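Local atomic coordinates of glycosyl transferase family 8 (Streptococcus pneumoniae, PDB entry 5GVV), a protein that transfers galactose from UDP-galactose to the terminal glucose of the already glycosylated serine-rich repeat protein PsrP, the third step in its O-glycosylation. Residues E125-F135 with Q188-Q199; D64-F72 with A89-V97. All coordinates share one frame; numbering follows the deposited sequence.

Contact 1 of 2, residues E125-F135 with Q188-Q199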
loop_
_atom_site.group_PDB
_atom_site.type_symbol
_atom_site.label_atom_id
_atom_site.label_comp_id
_atom_site.label_asym_id
_atom_site.label_seq_id
_atom_site.Cartn_x
_atom_site.Cartn_y
_atom_site.Cartn_z
ATOM N N GLU A 125 2.693 19.075 -35.155
ATOM C CA GLU A 125 2.327 17.848 -35.855
ATOM C C GLU A 125 3.032 16.634 -35.251
ATOM O O GLU A 125 2.855 15.502 -35.715
ATOM C CB GLU A 125 2.652 17.966 -37.349
ATOM C CG GLU A 125 1.960 16.934 -38.242
ATOM C CD GLU A 125 0.801 17.514 -39.033
ATOM O OE1 GLU A 125 0.945 17.661 -40.266
ATOM O OE2 GLU A 125 -0.254 17.814 -38.431
ATOM N N ASN A 126 3.829 16.867 -34.211
ATOM C CA ASN A 126 4.482 15.769 -33.505
ATOM C C ASN A 126 3.467 14.878 -32.789
ATOM O O ASN A 126 2.517 15.379 -32.192
ATOM C CB ASN A 126 5.511 16.305 -32.505
ATOM C CG ASN A 126 6.731 16.910 -33.185
ATOM O OD1 ASN A 126 7.147 18.025 -32.867
ATOM N ND2 ASN A 126 7.313 16.171 -34.122
ATOM N N TYR A 127 3.668 13.564 -32.862
ATOM C CA TYR A 127 2.794 12.610 -32.177
ATOM C C TYR A 127 2.887 12.772 -30.660
ATOM O O TYR A 127 1.935 12.466 -29.931
ATOM C CB TYR A 127 3.167 11.170 -32.544
ATOM C CG TYR A 127 2.849 10.745 -33.968
ATOM C CD1 TYR A 127 1.732 9.967 -34.247
ATOM C CD2 TYR A 127 3.684 11.095 -35.024
ATOM C CE1 TYR A 127 1.446 9.562 -35.537
ATOM C CE2 TYR A 127 3.406 10.693 -36.318
ATOM C CZ TYR A 127 2.288 9.928 -36.567
ATOM O OH TYR A 127 2.006 9.531 -37.853
ATOM N N LEU A 128 4.039 13.248 -30.189
ATOM C CA LEU A 128 4.263 13.411 -28.756
ATOM C C LEU A 128 5.460 14.302 -28.438
ATOM O O LEU A 128 6.204 14.716 -29.334
ATOM C CB LEU A 128 4.442 12.042 -28.081
ATOM C CG LEU A 128 5.660 11.179 -28.443
ATOM C CD1 LEU A 128 6.865 11.477 -27.552
ATOM C CD2 LEU A 128 5.317 9.702 -28.381
ATOM N N ALA A 129 5.630 14.588 -27.149
ATOM C CA ALA A 129 6.830 15.248 -26.641
ATOM C C ALA A 129 7.412 14.388 -25.526
ATOM O O ALA A 129 6.663 13.826 -24.720
ATOM C CB ALA A 129 6.507 16.641 -26.116
ATOM N N ALA A 130 8.738 14.280 -25.472
ATOM C CA ALA A 130 9.381 13.438 -24.462
ATOM C C ALA A 130 10.808 13.901 -24.175
ATOM O O ALA A 130 11.423 14.586 -24.995
ATOM C CB ALA A 130 9.382 11.984 -24.913
ATOM N N ALA A 131 11.335 13.516 -23.016
ATOM C CA ALA A 131 12.723 13.818 -22.668
ATOM C C ALA A 131 13.640 12.708 -23.160
ATOM O O ALA A 131 13.212 11.561 -23.304
ATOM C CB ALA A 131 12.879 13.995 -21.152
ATOM N N ARG A 132 14.908 13.038 -23.389
ATOM C CA ARG A 132 15.884 12.047 -23.823
ATOM C C ARG A 132 16.131 11.020 -22.731
ATOM O O ARG A 132 15.881 11.281 -21.552
ATOM C CB ARG A 132 17.203 12.727 -24.193
ATOM C CG ARG A 132 17.878 13.425 -23.027
ATOM C CD ARG A 132 19.061 14.266 -23.482
ATOM N NE ARG A 132 19.543 15.145 -22.418
ATOM C CZ ARG A 132 20.661 15.862 -22.496
ATOM N NH1 ARG A 132 21.419 15.793 -23.580
ATOM N NH2 ARG A 132 21.027 16.638 -21.489
ATOM N N SER A 133 16.638 9.855 -23.127
ATOM C CA SER A 133 16.906 8.776 -22.181
ATOM C C SER A 133 18.221 8.989 -21.432
ATOM O O SER A 133 19.285 9.124 -22.050
ATOM C CB SER A 133 16.913 7.426 -22.906
ATOM O OG SER A 133 17.285 6.373 -22.033
ATOM N N CYS A 134 18.131 9.022 -20.101
ATOM C CA CYS A 134 19.289 9.156 -19.211
ATOM C C CYS A 134 20.295 10.225 -19.634
ATOM O O CYS A 134 21.467 9.922 -19.864
ATOM C CB CYS A 134 19.999 7.808 -19.051
ATOM S SG CYS A 134 18.903 6.479 -18.514
ATOM N N PHE A 135 19.826 11.467 -19.748
ATOM C CA PHE A 135 20.694 12.611 -20.022
ATOM C C PHE A 135 21.474 12.476 -21.331
ATOM O O PHE A 135 22.432 13.222 -21.568
ATOM C CB PHE A 135 21.657 12.844 -18.847
ATOM C CG PHE A 135 20.965 12.971 -17.518
ATOM C CD1 PHE A 135 20.402 14.179 -17.131
ATOM C CD2 PHE A 135 20.868 11.882 -16.662
ATOM C CE1 PHE A 135 19.753 14.304 -15.912
ATOM C CE2 PHE A 135 20.222 11.995 -15.439
ATOM C CZ PHE A 135 19.670 13.212 -15.062
ATOM N N GLN A 188 9.525 12.098 -35.316
ATOM C CA GLN A 188 8.227 12.758 -35.183
ATOM C C GLN A 188 7.831 12.986 -33.723
ATOM O O GLN A 188 6.681 12.747 -33.336
ATOM C CB GLN A 188 7.124 11.995 -35.935
ATOM C CG GLN A 188 7.295 11.989 -37.449
ATOM C CD GLN A 188 5.975 12.067 -38.197
ATOM O OE1 GLN A 188 5.649 11.187 -38.995
ATOM N NE2 GLN A 188 5.217 13.131 -37.955
ATOM N N TYR A 189 8.784 13.452 -32.917
ATOM C CA TYR A 189 8.493 13.827 -31.535
ATOM C C TYR A 189 9.210 15.111 -31.118
ATOM O O TYR A 189 10.297 15.418 -31.615
ATOM C CB TYR A 189 8.779 12.673 -30.558
ATOM C CG TYR A 189 10.241 12.351 -30.315
ATOM C CD1 TYR A 189 10.954 12.982 -29.300
ATOM C CD2 TYR A 189 10.894 11.387 -31.071
ATOM C CE1 TYR A 189 12.283 12.682 -29.064
ATOM C CE2 TYR A 189 12.224 11.078 -30.843
ATOM C CZ TYR A 189 12.911 11.729 -29.835
ATOM O OH TYR A 189 14.233 11.428 -29.599
ATOM N N SER A 190 8.576 15.863 -30.221
ATOM C CA SER A 190 9.152 17.078 -29.654
ATOM C C SER A 190 10.001 16.738 -28.428
ATOM O O SER A 190 9.775 15.716 -27.775
ATOM C CB SER A 190 8.042 18.050 -29.251
ATOM O OG SER A 190 7.152 18.300 -30.322
ATOM N N SER A 191 10.967 17.598 -28.114
ATOM C CA SER A 191 11.846 17.370 -26.970
ATOM C C SER A 191 11.399 18.111 -25.709
ATOM O O SER A 191 10.997 19.276 -25.771
ATOM C CB SER A 191 13.288 17.764 -27.308
ATOM O OG SER A 191 13.905 16.812 -28.153
ATOM N N LEU A 192 11.470 17.426 -24.571
ATOM C CA LEU A 192 11.273 18.065 -23.275
ATOM C C LEU A 192 12.622 18.221 -22.595
ATOM O O LEU A 192 13.522 17.402 -22.812
ATOM C CB LEU A 192 10.372 17.211 -22.387
ATOM C CG LEU A 192 8.942 16.961 -22.846
ATOM C CD1 LEU A 192 8.249 15.975 -21.915
ATOM C CD2 LEU A 192 8.178 18.262 -22.906
ATOM N N GLU A 193 12.767 19.263 -21.781
ATOM C CA GLU A 193 13.973 19.437 -20.970
ATOM C C GLU A 193 14.122 18.265 -20.003
ATOM O O GLU A 193 13.126 17.616 -19.649
ATOM C CB GLU A 193 13.909 20.749 -20.183
ATOM C CG GLU A 193 13.970 22.011 -21.039
ATOM C CD GLU A 193 12.886 23.014 -20.672
ATOM O OE1 GLU A 193 12.977 23.619 -19.580
ATOM O OE2 GLU A 193 11.941 23.193 -21.474
ATOM N N ASP A 194 15.355 17.986 -19.581
ATOM C CA ASP A 194 15.610 16.872 -18.670
ATOM C C ASP A 194 14.817 16.997 -17.369
ATOM O O ASP A 194 14.436 15.990 -16.768
ATOM C CB ASP A 194 17.108 16.757 -18.350
ATOM C CG ASP A 194 17.933 16.287 -19.534
ATOM O OD1 ASP A 194 17.390 15.577 -20.406
ATOM O OD2 ASP A 194 19.139 16.621 -19.584
ATOM N N GLN A 195 14.554 18.229 -16.940
ATOM C CA GLN A 195 13.886 18.446 -15.656
ATOM C C GLN A 195 12.419 17.995 -15.649
ATOM O O GLN A 195 11.796 17.907 -14.585
ATOM C CB GLN A 195 13.993 19.912 -15.216
ATOM C CG GLN A 195 12.895 20.825 -15.770
ATOM C CD GLN A 195 12.610 22.004 -14.848
ATOM O OE1 GLN A 195 12.658 21.871 -13.622
ATOM N NE2 GLN A 195 12.304 23.162 -15.436
ATOM N N TYR A 196 11.872 17.702 -16.824
ATOM C CA TYR A 196 10.490 17.226 -16.918
ATOM C C TYR A 196 10.422 15.700 -16.947
ATOM O O TYR A 196 9.340 15.106 -17.034
ATOM C CB TYR A 196 9.800 17.831 -18.137
ATOM C CG TYR A 196 9.425 19.281 -17.946
ATOM C CD1 TYR A 196 8.450 19.638 -17.028
ATOM C CD2 TYR A 196 10.036 20.286 -18.685
ATOM C CE1 TYR A 196 8.093 20.952 -16.845
ATOM C CE2 TYR A 196 9.686 21.608 -18.508
ATOM C CZ TYR A 196 8.711 21.933 -17.585
ATOM O OH TYR A 196 8.348 23.247 -17.398
ATOM N N ASN A 197 11.596 15.083 -16.875
ATOM C CA ASN A 197 11.736 13.639 -16.711
ATOM C C ASN A 197 13.168 13.382 -16.264
ATOM O O ASN A 197 13.988 12.866 -17.031
ATOM C CB ASN A 197 11.452 12.909 -18.024
ATOM C CG ASN A 197 11.333 11.402 -17.848
ATOM O OD1 ASN A 197 11.702 10.844 -16.812
ATOM N ND2 ASN A 197 10.835 10.735 -18.876
ATOM N N PHE A 198 13.469 13.767 -15.028
ATOM C CA PHE A 198 14.834 13.723 -14.517
ATOM C C PHE A 198 15.094 12.343 -13.929
ATOM O O PHE A 198 14.619 12.014 -12.828
ATOM C CB PHE A 198 15.033 14.814 -13.465
ATOM C CG PHE A 198 16.478 15.091 -13.128
ATOM C CD1 PHE A 198 17.143 14.329 -12.177
ATOM C CD2 PHE A 198 17.168 16.119 -13.765
ATOM C CE1 PHE A 198 18.477 14.584 -11.863
ATOM C CE2 PHE A 198 18.498 16.383 -13.454
ATOM C CZ PHE A 198 19.150 15.613 -12.500
ATOM N N GLN A 199 15.850 11.538 -14.669
ATOM C CA GLN A 199 15.994 10.124 -14.353
ATOM C C GLN A 199 17.059 9.843 -13.295
ATOM O O GLN A 199 18.127 9.282 -13.570
ATOM C CB GLN A 199 16.204 9.327 -15.643
ATOM C CG GLN A 199 14.976 9.424 -16.569
ATOM C CD GLN A 199 15.336 9.460 -18.038
ATOM O OE1 GLN A 199 15.995 8.554 -18.542
ATOM N NE2 GLN A 199 14.902 10.512 -18.738
HETATM O O HOH W 1 14.134 14.614 -26.268
HETATM O O HOH W 2 10.105 11.636 -21.507
HETATM O O HOH W 3 17.311 12.886 -19.651
HETATM O O HOH W 4 15.538 15.448 -22.625
#
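Ala129 faces Ser190, and Ala130 faces Ser191, in the parallel pairing of strands 128-131 and 189-192, which closes one end of the main sheet of this GT-A glycosyltransferase. Three alternating bonds define it: Ser190 N to Leu128 O, Ala130 N to Ser190 O and Leu192 N to Ala130 O. On the face carrying Ala129 and Leu192, CD2 of the leucine packs 4.0 Å from the alanine CB. Where the pairing begins, Ser190 OG donates to Asn126 OD1 at 2.6 Å, arriving 40° out of the carbonyl plane and thus not along a lone pair.

Past the strands, polar side chains tie residues 132-134 to residues 194-199. With CG of Arg132 set between backbone N and carbonyl carbon (chi1 64°) and the chain extended beyond it, the guanidinium meets Asp194 side-on: NE lies 3.0 Å from OD1 and NH2 2.7 Å from OD2. Both oxygens use syn lone pairs, and the two planes differ by 16°. The Gln199 amide is gripped by three bonds that fix its rotation: OE1 accepts from Cys134 N at 2.7 Å, while NE2 donates to Arg132 O and Asn197 O. Asn197 itself belongs to the second shell of the metal site, bonded through ND2 to Asn142 and through OD1 to His227, a manganese ligand. At the far end of the two segments, the Phe135 edge meets the Phe198 face, Phe135 CZ 3.5 Å from Phe198 CZ.

Contact 2 of 2, residues D64-F72 with A89-V97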
loop_
_atom_site.group_PDB
_atom_site.type_symbol
_atom_site.label_atom_id
_atom_site.label_comp_id
_atom_site.label_asym_id
_atom_site.label_seq_id
_atom_site.Cartn_x
_atom_site.Cartn_y
_atom_site.Cartn_z
ATOM N N ASP A 64 -11.761 5.866 -13.789
ATOM C CA ASP A 64 -11.345 4.470 -13.671
ATOM C C ASP A 64 -11.387 3.824 -15.043
ATOM O O ASP A 64 -12.462 3.558 -15.577
ATOM C CB ASP A 64 -12.263 3.724 -12.692
ATOM C CG ASP A 64 -11.820 2.288 -12.433
ATOM O OD1 ASP A 64 -10.797 1.851 -13.007
ATOM O OD2 ASP A 64 -12.496 1.599 -11.636
ATOM N N CYS A 65 -10.216 3.576 -15.617
ATOM C CA CYS A 65 -10.153 2.951 -16.929
ATOM C C CYS A 65 -9.827 1.472 -16.779
ATOM O O CYS A 65 -8.663 1.088 -16.656
ATOM C CB CYS A 65 -9.127 3.661 -17.809
ATOM S SG CYS A 65 -9.513 5.412 -18.031
ATOM N N LYS A 66 -10.869 0.647 -16.782
ATOM C CA LYS A 66 -10.708 -0.783 -16.540
ATOM C C LYS A 66 -10.335 -1.550 -17.807
ATOM O O LYS A 66 -11.126 -1.645 -18.754
ATOM C CB LYS A 66 -11.978 -1.367 -15.905
ATOM C CG LYS A 66 -12.065 -1.135 -14.391
ATOM C CD LYS A 66 -10.916 -1.833 -13.677
ATOM C CE LYS A 66 -11.114 -1.887 -12.160
ATOM N NZ LYS A 66 -10.801 -0.596 -11.488
ATOM N N LEU A 67 -9.124 -2.094 -17.815
ATOM C CA LEU A 67 -8.667 -2.915 -18.929
ATOM C C LEU A 67 -9.120 -4.360 -18.735
ATOM O O LEU A 67 -8.303 -5.272 -18.582
ATOM C CB LEU A 67 -7.146 -2.837 -19.094
ATOM C CG LEU A 67 -6.570 -1.496 -19.555
ATOM C CD1 LEU A 67 -6.434 -0.580 -18.377
ATOM C CD2 LEU A 67 -5.223 -1.665 -20.217
ATOM N N ILE A 68 -10.432 -4.555 -18.745
ATOM C CA ILE A 68 -11.010 -5.877 -18.568
ATOM C C ILE A 68 -11.693 -6.295 -19.862
ATOM O O ILE A 68 -12.613 -5.622 -20.330
ATOM C CB ILE A 68 -12.025 -5.885 -17.410
ATOM C CG1 ILE A 68 -11.351 -5.410 -16.116
ATOM C CG2 ILE A 68 -12.633 -7.271 -17.242
ATOM C CD1 ILE A 68 -12.300 -5.239 -14.939
ATOM N N GLY A 69 -11.234 -7.400 -20.443
ATOM C CA GLY A 69 -11.776 -7.869 -21.707
ATOM C C GLY A 69 -10.692 -8.358 -22.651
ATOM O O GLY A 69 -9.503 -8.116 -22.429
ATOM N N SER A 70 -11.111 -9.041 -23.713
ATOM C CA SER A 70 -10.190 -9.646 -24.670
ATOM C C SER A 70 -9.507 -8.611 -25.562
ATOM O O SER A 70 -8.380 -8.822 -26.009
ATOM C CB SER A 70 -10.934 -10.665 -25.538
ATOM O OG SER A 70 -11.901 -10.026 -26.357
ATOM N N GLN A 71 -10.188 -7.494 -25.820
ATOM C CA GLN A 71 -9.625 -6.434 -26.660
ATOM C C GLN A 71 -8.366 -5.849 -26.024
ATOM O O GLN A 71 -7.570 -5.192 -26.693
ATOM C CB GLN A 71 -10.657 -5.334 -26.950
ATOM C CG GLN A 71 -11.058 -4.477 -25.748
ATOM C CD GLN A 71 -12.121 -5.132 -24.884
ATOM O OE1 GLN A 71 -12.010 -6.305 -24.525
ATOM N NE2 GLN A 71 -13.166 -4.377 -24.553
ATOM N N PHE A 72 -8.192 -6.097 -24.728
ATOM C CA PHE A 72 -6.933 -5.818 -24.053
ATOM C C PHE A 72 -6.200 -7.144 -23.871
ATOM O O PHE A 72 -5.036 -7.187 -23.472
ATOM C CB PHE A 72 -7.180 -5.166 -22.691
ATOM C CG PHE A 72 -8.260 -4.122 -22.702
ATOM C CD1 PHE A 72 -9.521 -4.408 -22.195
ATOM C CD2 PHE A 72 -8.020 -2.854 -23.216
ATOM C CE1 PHE A 72 -10.524 -3.451 -22.198
ATOM C CE2 PHE A 72 -9.018 -1.889 -23.225
ATOM C CZ PHE A 72 -10.272 -2.188 -22.713
ATOM N N ALA A 89 0.400 -1.056 -20.899
ATOM C CA ALA A 89 -0.971 -0.556 -20.891
ATOM C C ALA A 89 -1.118 0.830 -21.517
ATOM O O ALA A 89 -2.214 1.223 -21.918
ATOM C CB ALA A 89 -1.527 -0.570 -19.475
ATOM N N ARG A 90 -0.014 1.567 -21.609
ATOM C CA ARG A 90 -0.053 2.923 -22.155
ATOM C C ARG A 90 -0.423 2.937 -23.641
ATOM O O ARG A 90 -0.780 3.982 -24.191
ATOM C CB ARG A 90 1.276 3.654 -21.895
ATOM C CG ARG A 90 2.512 2.977 -22.475
ATOM C CD ARG A 90 3.808 3.591 -21.938
ATOM N NE ARG A 90 4.368 2.812 -20.833
ATOM C CZ ARG A 90 5.419 3.187 -20.108
ATOM N NH1 ARG A 90 5.863 2.415 -19.124
ATOM N NH2 ARG A 90 6.025 4.337 -20.362
ATOM N N TYR A 91 -0.349 1.771 -24.280
ATOM C CA TYR A 91 -0.768 1.623 -25.670
ATOM C C TYR A 91 -2.248 1.986 -25.843
ATOM O O TYR A 91 -2.641 2.561 -26.864
ATOM C CB TYR A 91 -0.547 0.184 -26.158
ATOM C CG TYR A 91 0.898 -0.271 -26.260
ATOM C CD1 TYR A 91 1.949 0.619 -26.087
ATOM C CD2 TYR A 91 1.208 -1.600 -26.544
ATOM C CE1 TYR A 91 3.269 0.202 -26.183
ATOM C CE2 TYR A 91 2.523 -2.026 -26.638
ATOM C CZ TYR A 91 3.549 -1.118 -26.460
ATOM O OH TYR A 91 4.860 -1.532 -26.558
ATOM N N PHE A 92 -3.062 1.658 -24.838
ATOM C CA PHE A 92 -4.519 1.794 -24.942
ATOM C C PHE A 92 -5.038 3.171 -24.533
ATOM O O PHE A 92 -6.244 3.362 -24.377
ATOM C CB PHE A 92 -5.216 0.719 -24.101
ATOM C CG PHE A 92 -4.856 -0.687 -24.491
ATOM C CD1 PHE A 92 -5.528 -1.326 -25.524
ATOM C CD2 PHE A 92 -3.845 -1.369 -23.823
ATOM C CE1 PHE A 92 -5.201 -2.624 -25.886
ATOM C CE2 PHE A 92 -3.512 -2.666 -24.178
ATOM C CZ PHE A 92 -4.192 -3.296 -25.210
ATOM N N ILE A 93 -4.132 4.125 -24.358
ATOM C CA ILE A 93 -4.517 5.485 -23.973
ATOM C C ILE A 93 -5.636 6.108 -24.827
ATOM O O ILE A 93 -6.633 6.581 -24.276
ATOM C CB ILE A 93 -3.284 6.427 -23.865
ATOM C CG1 ILE A 93 -2.503 6.133 -22.578
ATOM C CG2 ILE A 93 -3.709 7.885 -23.877
ATOM C CD1 ILE A 93 -1.153 6.836 -22.491
ATOM N N PRO A 94 -5.500 6.089 -26.168
ATOM C CA PRO A 94 -6.550 6.765 -26.943
ATOM C C PRO A 94 -7.889 6.027 -26.948
ATOM O O PRO A 94 -8.851 6.524 -27.534
ATOM C CB PRO A 94 -5.960 6.814 -28.361
ATOM C CG PRO A 94 -5.047 5.647 -28.429
ATOM C CD PRO A 94 -4.454 5.523 -27.043
ATOM N N ASP A 95 -7.959 4.870 -26.297
ATOM C CA ASP A 95 -9.219 4.144 -26.179
ATOM C C ASP A 95 -10.058 4.648 -25.000
ATOM O O ASP A 95 -11.245 4.324 -24.893
ATOM C CB ASP A 95 -8.966 2.637 -26.047
ATOM C CG ASP A 95 -8.466 2.012 -27.338
ATOM O OD1 ASP A 95 -8.876 2.478 -28.423
ATOM O OD2 ASP A 95 -7.663 1.053 -27.271
ATOM N N PHE A 96 -9.444 5.445 -24.125
ATOM C CA PHE A 96 -10.127 5.951 -22.937
ATOM C C PHE A 96 -10.190 7.473 -22.862
ATOM O O PHE A 96 -11.204 8.038 -22.449
ATOM C CB PHE A 96 -9.447 5.429 -21.666
ATOM C CG PHE A 96 -9.518 3.937 -21.503
ATOM C CD1 PHE A 96 -8.448 3.137 -21.891
ATOM C CD2 PHE A 96 -10.646 3.332 -20.960
ATOM C CE1 PHE A 96 -8.500 1.760 -21.741
ATOM C CE2 PHE A 96 -10.705 1.955 -20.803
ATOM C CZ PHE A 96 -9.629 1.169 -21.197
ATOM N N VAL A 97 -9.098 8.134 -23.239
ATOM C CA VAL A 97 -8.986 9.584 -23.088
ATOM C C VAL A 97 -9.739 10.326 -24.192
ATOM O O VAL A 97 -9.570 10.023 -25.373
ATOM C CB VAL A 97 -7.505 10.024 -23.073
ATOM C CG1 VAL A 97 -7.389 11.515 -22.800
ATOM C CG2 VAL A 97 -6.738 9.230 -22.017
#
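Ile93 O is gripped by two backbone N-H groups, Phe96 N at 3.0 Å and Val97 N at 3.1 Å, which secure the turn from which the Phe96 ring reaches across to Cys65. A chi1 of -64° carries the Phe96 ring toward the strand end, and the turn about chi2 sets its face to Cys65. Cys65 CB sits over that face, 3.7 Å from the ring centroid and close to the normal, a CH-pi contact; Cys65 SG approaches the same ring obliquely.

Phe72, Phe92 and Phe96 form an aromatic cluster with two distinct geometries. The edge of Phe72 is directed at the face of Phe92, planes 73° apart, with Phe72 CD2 3.7 Å from Phe92 CD1. Against Phe96 the same ring is nearly parallel, at 14°, but a centroid separation of 5.9 Å shows that the two are slid apart and barely overlap. Leu67, the centre of an inverse gamma turn, sends CD2 to within 3.9 Å of Ala89 CB and equally near Phe92 CD2, while its CA lies against the face of Phe72 opposite the one met by Gln71 CG.

Next to Ala89, Arg90 touches UDP and pairs with Asp177. Cys65 and Leu67 also pack on Leu39 of strand 34-40, whereas Phe92 rests on Arg159 and Ile163 of helix 158-167, where Arg159 forms a salt bridge with Asp95.

Overall arrangement
Both contacts reach the same seven-stranded mixed sheet in the glycosyltransferase family 8 region, and each involves one of its outermost strands: contact 2 reaches strand 61-66, contact 1 strand 189-192 with its neighbour 128-131. Their centres are 24 Å apart, yet the nearest atoms come within about 8 Å without touching. They follow in series along the chain, contact 2 being complete before residues 125-135 begin. The nucleotide site is approached from both: the side chains of Gln199 in contact 1 and Ala89 in contact 2 each lie about 7 Å from the bound UDP, so residues near both outer strands of the sheet flank the nucleotide.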